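Local coordinates for protein diheme cytochrome C NAPB (Haemophilus influenzae, PDB 1JNI) that probably passes electrons through two stacked c-type hemes to the catalytic subunit of the periplasmic nitrate reductase, at residues Val41-Val45 against Ala46-Val50. Numbering follows the deposited sequence.
With HEC (heme c), chain C.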
loop_
_atom_site.group_PDB
_atom_site.type_symbol
_atom_site.label_atom_id
_atom_site.label_comp_id
_atom_site.label_asym_id
_atom_site.label_seq_id
_atom_site.Cartn_x
_atom_site.Cartn_y
_atom_site.Cartn_z
ATOM N N VAL A 41 -1.634 -6.061 8.902
ATOM C CA VAL A 41 -1.031 -6.863 7.824
ATOM C C VAL A 41 -0.949 -8.333 8.253
ATOM O O VAL A 41 -0.303 -8.595 9.288
ATOM C CB VAL A 41 0.366 -6.363 7.476
ATOM C CG1 VAL A 41 0.923 -7.039 6.208
ATOM C CG2 VAL A 41 0.399 -4.829 7.350
ATOM N N PRO A 42 -1.646 -9.258 7.577
ATOM C CA PRO A 42 -1.702 -10.635 8.055
ATOM C C PRO A 42 -0.512 -11.459 7.616
ATOM O O PRO A 42 -0.540 -12.687 7.668
ATOM C CB PRO A 42 -2.943 -11.187 7.359
ATOM C CG PRO A 42 -2.949 -10.462 6.032
ATOM C CD PRO A 42 -2.502 -9.047 6.363
ATOM N N HIS A 43 0.546 -10.813 7.214
ATOM C CA HIS A 43 1.738 -11.511 6.775
ATOM C C HIS A 43 2.959 -10.743 7.254
ATOM O O HIS A 43 2.797 -9.644 7.756
ATOM C CB HIS A 43 1.742 -11.673 5.246
ATOM C CG HIS A 43 1.715 -10.383 4.461
ATOM N ND1 HIS A 43 2.762 -9.497 4.319
ATOM C CD2 HIS A 43 0.723 -9.845 3.715
ATOM C CE1 HIS A 43 2.405 -8.471 3.528
ATOM N NE2 HIS A 43 1.158 -8.659 3.163
ATOM N N SER A 44 4.138 -11.298 7.116
ATOM C CA SER A 44 5.374 -10.604 7.521
ATOM C C SER A 44 5.728 -9.428 6.614
ATOM O O SER A 44 5.485 -9.501 5.396
ATOM C CB SER A 44 6.543 -11.586 7.507
ATOM O OG SER A 44 7.715 -10.855 7.878
ATOM N N VAL A 45 6.326 -8.378 7.194
ATOM C CA VAL A 45 6.749 -7.215 6.417
ATOM C C VAL A 45 8.275 -7.043 6.425
ATOM O O VAL A 45 8.835 -6.059 5.874
ATOM C CB VAL A 45 6.031 -5.920 6.875
ATOM C CG1 VAL A 45 4.557 -6.099 6.626
ATOM C CG2 VAL A 45 6.306 -5.501 8.304
ATOM N N ALA A 46 8.967 -8.010 7.020
ATOM C CA ALA A 46 10.414 -7.998 7.216
ATOM C C ALA A 46 11.237 -7.810 5.953
ATOM O O ALA A 46 12.332 -7.211 5.968
ATOM C CB ALA A 46 10.805 -9.320 7.889
ATOM N N ASN A 47 10.800 -8.311 4.797
ATOM C CA ASN A 47 11.515 -8.270 3.547
ATOM C C ASN A 47 11.204 -7.078 2.625
ATOM O O ASN A 47 11.759 -7.021 1.515
ATOM C CB ASN A 47 11.223 -9.545 2.718
ATOM C CG ASN A 47 11.588 -10.820 3.441
ATOM O OD1 ASN A 47 12.313 -10.776 4.443
ATOM N ND2 ASN A 47 11.084 -11.953 2.940
ATOM N N TYR A 48 10.345 -6.141 3.025
ATOM C CA TYR A 48 9.884 -5.139 2.088
ATOM C C TYR A 48 10.235 -3.695 2.480
ATOM O O TYR A 48 9.788 -3.120 3.462
ATOM C CB TYR A 48 8.362 -5.288 1.976
ATOM C CG TYR A 48 7.854 -6.660 1.618
ATOM C CD1 TYR A 48 6.837 -7.329 2.283
ATOM C CD2 TYR A 48 8.447 -7.344 0.543
ATOM C CE1 TYR A 48 6.387 -8.601 1.939
ATOM C CE2 TYR A 48 8.022 -8.589 0.179
ATOM C CZ TYR A 48 6.999 -9.233 0.859
ATOM O OH TYR A 48 6.612 -10.499 0.446
ATOM N N GLN A 49 11.106 -3.118 1.634
ATOM C CA GLN A 49 11.588 -1.768 1.790
ATOM C C GLN A 49 10.616 -0.723 1.273
ATOM O O GLN A 49 9.987 -0.925 0.198
ATOM C CB GLN A 49 12.881 -1.653 0.944
ATOM C CG GLN A 49 13.446 -0.248 0.904
ATOM C CD GLN A 49 14.789 -0.211 0.165
ATOM O OE1 GLN A 49 15.519 -1.206 0.061
ATOM N NE2 GLN A 49 15.080 1.030 -0.248
ATOM N N VAL A 50 10.467 0.383 1.988
ATOM C CA VAL A 50 9.733 1.555 1.530
ATOM C C VAL A 50 10.496 2.881 1.787
ATOM O O VAL A 50 10.520 3.394 2.931
ATOM C CB VAL A 50 8.359 1.649 2.209
ATOM C CG1 VAL A 50 7.507 2.747 1.570
ATOM C CG2 VAL A 50 7.619 0.302 2.119
HETATM FE FE HEC C . 0.235 -7.389 1.809
HETATM C CHA HEC C . -2.860 -8.524 2.857
HETATM C CHB HEC C . -0.156 -4.574 3.681
HETATM C CHC HEC C . 3.397 -6.388 0.989
HETATM C CHD HEC C . 0.425 -9.943 -0.440
HETATM N NA HEC C . -1.208 -6.694 3.028
HETATM C C1A HEC C . -2.401 -7.296 3.338
HETATM C C2A HEC C . -3.212 -6.411 4.171
HETATM C C3A HEC C . -2.500 -5.280 4.372
HETATM C C4A HEC C . -1.240 -5.454 3.683
HETATM C CMA HEC C . -2.908 -3.968 5.055
HETATM C CAA HEC C . -4.658 -6.733 4.614
HETATM C CBA HEC C . -5.709 -6.135 3.622
HETATM C CGA HEC C . -7.084 -6.618 4.014
HETATM O O1A HEC C . -7.748 -5.938 4.776
HETATM O O2A HEC C . -7.564 -7.691 3.541
HETATM N NB HEC C . 1.396 -5.829 2.302
HETATM C C1B HEC C . 1.098 -4.732 3.096
HETATM C C2B HEC C . 2.258 -3.871 3.271
HETATM C C3B HEC C . 3.264 -4.408 2.559
HETATM C C4B HEC C . 2.720 -5.598 1.912
HETATM C CMB HEC C . 2.157 -2.542 4.051
HETATM C CAB HEC C . 4.641 -3.964 2.480
HETATM C CBB HEC C . 5.373 -3.709 3.771
HETATM N NC HEC C . 1.591 -7.987 0.510
HETATM C C1C HEC C . 2.838 -7.438 0.267
HETATM C C2C HEC C . 3.533 -8.152 -0.789
HETATM C C3C HEC C . 2.714 -9.156 -1.222
HETATM C C4C HEC C . 1.506 -9.055 -0.381
HETATM C CMC HEC C . 4.867 -7.695 -1.382
HETATM C CAC HEC C . 2.899 -9.970 -2.364
HETATM C CBC HEC C . 4.097 -10.877 -2.351
HETATM N ND HEC C . -0.932 -8.942 1.364
HETATM C C1D HEC C . -0.705 -9.892 0.380
HETATM C C2D HEC C . -1.787 -10.879 0.337
HETATM C C3D HEC C . -2.673 -10.489 1.288
HETATM C C4D HEC C . -2.146 -9.277 1.915
HETATM C CMD HEC C . -1.839 -12.116 -0.608
HETATM C CAD HEC C . -3.909 -11.269 1.760
HETATM C CBD HEC C . -5.071 -10.930 0.811
HETATM C CGD HEC C . -5.634 -9.614 1.347
HETATM O O1D HEC C . -6.400 -9.630 2.375
HETATM O O2D HEC C . -5.233 -8.651 0.664
HETATM O O HOH W 1 9.861 -3.666 6.822
#
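His-43 and Tyr-48 stand side by side over one face of a heme c, their CE1 atoms 4.3 Å apart, and a tight turn of the backbone brings them together. NE2 of His-43 binds the heme iron at 2.1 Å, and His-61 supplies the other protein ligand, giving the iron bis-histidine axial coordination. CG of His-43 lies between its backbone N and carbonyl carbon (chi1 60°), which drops the imidazole toward the porphyrin and turns ND1 back to the chain. There ND1 donates a nearly straight bond to Ser-44 O (2.9 Å); that oxygen lies in the imidazole plane, while ND1 stands well above the plane of the carbonyl. Together with the iron, this bond fixes the ring's rotation and probably strengthens the ligand's donor character. Val-41 CG1 covers one imidazole face.

The phenol of Tyr-48 lies over the heme rim, with methyl CMC under one face, 3.5 Å from CZ, while CE1 approaches Ser-44 O. A type I turn from Val-45 to Tyr-48 places it, closed by Tyr-48 N to Val-45 O (3.2 Å). Ser-44 OG, anti to its own N (chi1 179°), accepts from Ala-46 N, the second residue of the turn, making an ST turn, and Val-45 CG1 meets heme CBB.

The segment runs on into strand 50-51, which pairs antiparallel with strand 54-55, just ahead of helix 58-61 that carries His-61.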